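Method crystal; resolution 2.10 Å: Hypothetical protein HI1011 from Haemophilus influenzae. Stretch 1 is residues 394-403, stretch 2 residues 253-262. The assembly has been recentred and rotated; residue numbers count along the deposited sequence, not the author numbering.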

# COMPACT_ATOMS: atom_id res chain seq x y z
N LEU A 394 7.35 7.54 5.41
CA LEU A 394 6.11 8.30 5.33
C LEU A 394 5.10 7.80 6.36
O LEU A 394 4.55 6.71 6.22
CB LEU A 394 5.54 8.18 3.92
CG LEU A 394 6.59 8.29 2.80
CD1 LEU A 394 5.95 7.99 1.45
CD2 LEU A 394 7.25 9.67 2.80
N LYS A 395 4.87 8.60 7.40
CA LYS A 395 3.95 8.22 8.46
C LYS A 395 2.61 8.95 8.43
O LYS A 395 2.54 10.12 8.82
CB LYS A 395 4.60 8.43 9.83
CG LYS A 395 3.76 7.90 11.01
CD LYS A 395 3.92 8.76 12.26
CE LYS A 395 3.14 10.07 12.16
NZ LYS A 395 1.81 10.01 12.82
N SER A 396 1.54 8.26 8.03
CA SER A 396 0.22 8.88 8.03
C SER A 396 -0.07 9.17 9.52
O SER A 396 0.61 8.67 10.43
CB SER A 396 -0.83 7.98 7.37
OG SER A 396 -1.29 8.54 6.14
N GLY A 397 -1.01 10.08 9.74
CA GLY A 397 -1.28 10.58 11.09
C GLY A 397 -1.61 9.57 12.18
O GLY A 397 -1.35 9.84 13.35
N ASN A 398 -2.18 8.43 11.83
CA ASN A 398 -2.56 7.45 12.85
C ASN A 398 -1.56 6.37 13.23
O ASN A 398 -1.64 5.81 14.33
CB ASN A 398 -3.89 6.80 12.48
CG ASN A 398 -5.08 7.70 12.76
OD1 ASN A 398 -5.03 8.56 13.65
ND2 ASN A 398 -6.17 7.48 12.03
N PHE A 399 -0.65 6.04 12.32
CA PHE A 399 0.32 4.98 12.55
C PHE A 399 1.44 5.33 13.53
O PHE A 399 1.62 6.49 13.90
CB PHE A 399 0.94 4.53 11.22
CG PHE A 399 -0.08 4.22 10.15
CD1 PHE A 399 -1.41 3.96 10.47
CD2 PHE A 399 0.30 4.19 8.81
CE1 PHE A 399 -2.34 3.68 9.48
CE2 PHE A 399 -0.63 3.92 7.81
CZ PHE A 399 -1.95 3.66 8.15
N GLY A 400 2.19 4.31 13.93
CA GLY A 400 3.30 4.49 14.85
C GLY A 400 2.97 4.69 16.32
O GLY A 400 1.89 5.17 16.68
N LYS A 401 3.87 4.24 17.18
CA LYS A 401 3.70 4.40 18.62
C LYS A 401 4.22 5.79 18.98
O LYS A 401 4.76 6.49 18.13
CB LYS A 401 4.48 3.33 19.39
CG LYS A 401 3.94 1.91 19.24
CD LYS A 401 4.79 0.87 19.98
CE LYS A 401 6.11 0.54 19.25
NZ LYS A 401 7.10 1.66 19.20
N GLU A 402 4.11 6.17 20.25
CA GLU A 402 4.56 7.48 20.71
C GLU A 402 5.99 7.86 20.33
O GLU A 402 6.25 9.00 19.93
CB GLU A 402 4.41 7.60 22.22
CG GLU A 402 3.00 7.51 22.72
CD GLU A 402 2.94 7.47 24.23
OE1 GLU A 402 2.70 6.38 24.79
OE2 GLU A 402 3.16 8.53 24.86
N ASP A 403 6.91 6.93 20.51
CA ASP A 403 8.32 7.17 20.21
C ASP A 403 8.70 6.94 18.74
O ASP A 403 9.85 6.63 18.44
CB ASP A 403 9.19 6.30 21.12
CG ASP A 403 9.14 4.82 20.77
OD1 ASP A 403 10.15 4.13 21.05
OD2 ASP A 403 8.12 4.34 20.22
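Stretch 2, residues 253-262: GSCSVMTNKQ

Stretch 2 enters as an irregular loop through Gly253, Ser254 and Cys255, then becomes helical from Val257 onward, with Ser256 at the N-cap position. The helix runs in the same sense as the loop of stretch 1: Gly397 lies nearest Ser256 (CA to CA 5.7 Å), Asn398 nearest Met258 (CA to CA 5.8 Å), and Glu402 nearest Gln262 (CA to CA 4.8 Å). Together the two segments bury 485 Å².

Gln262 covers the most surface on the helical side. Its CA-to-CB bond points sideways, but chi1 m and chi2 t carry the amide back to the loop, where its two ends do different work. NE2 donates to Lys401 O at 3.0 Å and, weakly, to Phe399 O at 3.3 Å; OE1 accepts from Lys395 NZ at 2.7 Å. An amide suits this buried place because it can donate to carbonyls and accept from an ammonium group at once. The same NZ also donates to Thr259 OG1 at 2.9 Å and to Ser396 O, within its own stretch, at 3.0 Å, so the buried lysine is well supplied with acceptors.

The CA-to-CB bond of Met258, one helical turn earlier, points toward the loop. With chi1 t and chi2 and chi3 p, its flexible, unbranched chain lies along the backbone: CB is 3.5 Å from Gly397 O, CG is 3.7 Å from Gly400 O, and SD is 4.3 Å from Glu402 N.

Glu402 covers the most surface on the loop side, although its CA-to-CB bond points away. Its backbone makes the close approach, with Gln262 CA 3.3 Å from Glu402 O in a CA-H...O contact. Two glycines permit the close fit: a CB on Gly397 would clash with Ser254 OG, and one on Gly400 with Gln262 NE2, while the positive phi of Gly400 itself favours glycine.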

# COMPACT_ATOMS: atom_id res chain seq x y z
N GLY A 253 3.73 17.52 9.64
CA GLY A 253 2.66 18.45 9.39
C GLY A 253 1.29 18.07 9.93
O GLY A 253 0.39 18.91 9.99
N SER A 254 1.11 16.80 10.29
CA SER A 254 -0.17 16.30 10.80
C SER A 254 -0.54 16.82 12.18
O SER A 254 0.31 16.96 13.05
CB SER A 254 -0.17 14.76 10.83
OG SER A 254 -1.47 14.25 11.09
N CYS A 255 -1.82 17.08 12.38
CA CYS A 255 -2.30 17.56 13.67
C CYS A 255 -3.24 16.56 14.33
O CYS A 255 -4.20 16.94 15.01
CB CYS A 255 -2.98 18.91 13.50
SG CYS A 255 -1.88 20.18 12.87
N SER A 256 -3.00 15.28 14.06
CA SER A 256 -3.79 14.20 14.64
C SER A 256 -3.32 13.92 16.06
O SER A 256 -2.19 14.25 16.43
CB SER A 256 -3.70 12.94 13.79
OG SER A 256 -4.64 12.99 12.72
N VAL A 257 -4.20 13.34 16.86
CA VAL A 257 -3.89 13.02 18.25
C VAL A 257 -2.57 12.27 18.42
O VAL A 257 -1.78 12.60 19.31
CB VAL A 257 -5.03 12.21 18.91
CG1 VAL A 257 -6.25 13.10 19.10
CG2 VAL A 257 -5.39 11.00 18.04
N MET A 258 -2.35 11.26 17.58
CA MET A 258 -1.13 10.45 17.65
C MET A 258 0.13 11.22 17.26
O MET A 258 1.17 11.08 17.90
CB MET A 258 -1.27 9.18 16.81
CG MET A 258 -0.03 8.30 16.83
SD MET A 258 0.68 8.15 18.48
CE MET A 258 -0.41 6.97 19.22
N THR A 259 0.02 12.04 16.22
CA THR A 259 1.17 12.83 15.76
C THR A 259 1.57 13.88 16.79
O THR A 259 2.76 14.09 17.04
CB THR A 259 0.88 13.50 14.40
OG1 THR A 259 0.54 12.49 13.44
CG2 THR A 259 2.11 14.25 13.91
N ASN A 260 0.59 14.54 17.40
CA ASN A 260 0.85 15.56 18.40
C ASN A 260 1.65 15.00 19.55
O ASN A 260 2.48 15.70 20.14
CB ASN A 260 -0.45 16.15 18.92
CG ASN A 260 -0.70 17.53 18.37
OD1 ASN A 260 -0.24 18.53 18.93
ND2 ASN A 260 -1.45 17.60 17.28
N LYS A 261 1.38 13.75 19.90
CA LYS A 261 2.09 13.08 20.98
C LYS A 261 3.49 12.68 20.54
O LYS A 261 4.43 12.75 21.33
CB LYS A 261 1.31 11.85 21.46
CG LYS A 261 -0.00 12.19 22.15
CD LYS A 261 -0.74 10.94 22.61
CE LYS A 261 -1.10 10.04 21.44
NZ LYS A 261 -1.83 8.81 21.86
N GLN A 262 3.62 12.24 19.29
CA GLN A 262 4.91 11.83 18.74
C GLN A 262 5.86 13.02 18.63
O GLN A 262 7.08 12.87 18.71
CB GLN A 262 4.73 11.17 17.36
CG GLN A 262 3.97 9.84 17.40
CD GLN A 262 3.58 9.34 16.01
OE1 GLN A 262 3.03 10.09 15.21
NE2 GLN A 262 3.88 8.09 15.73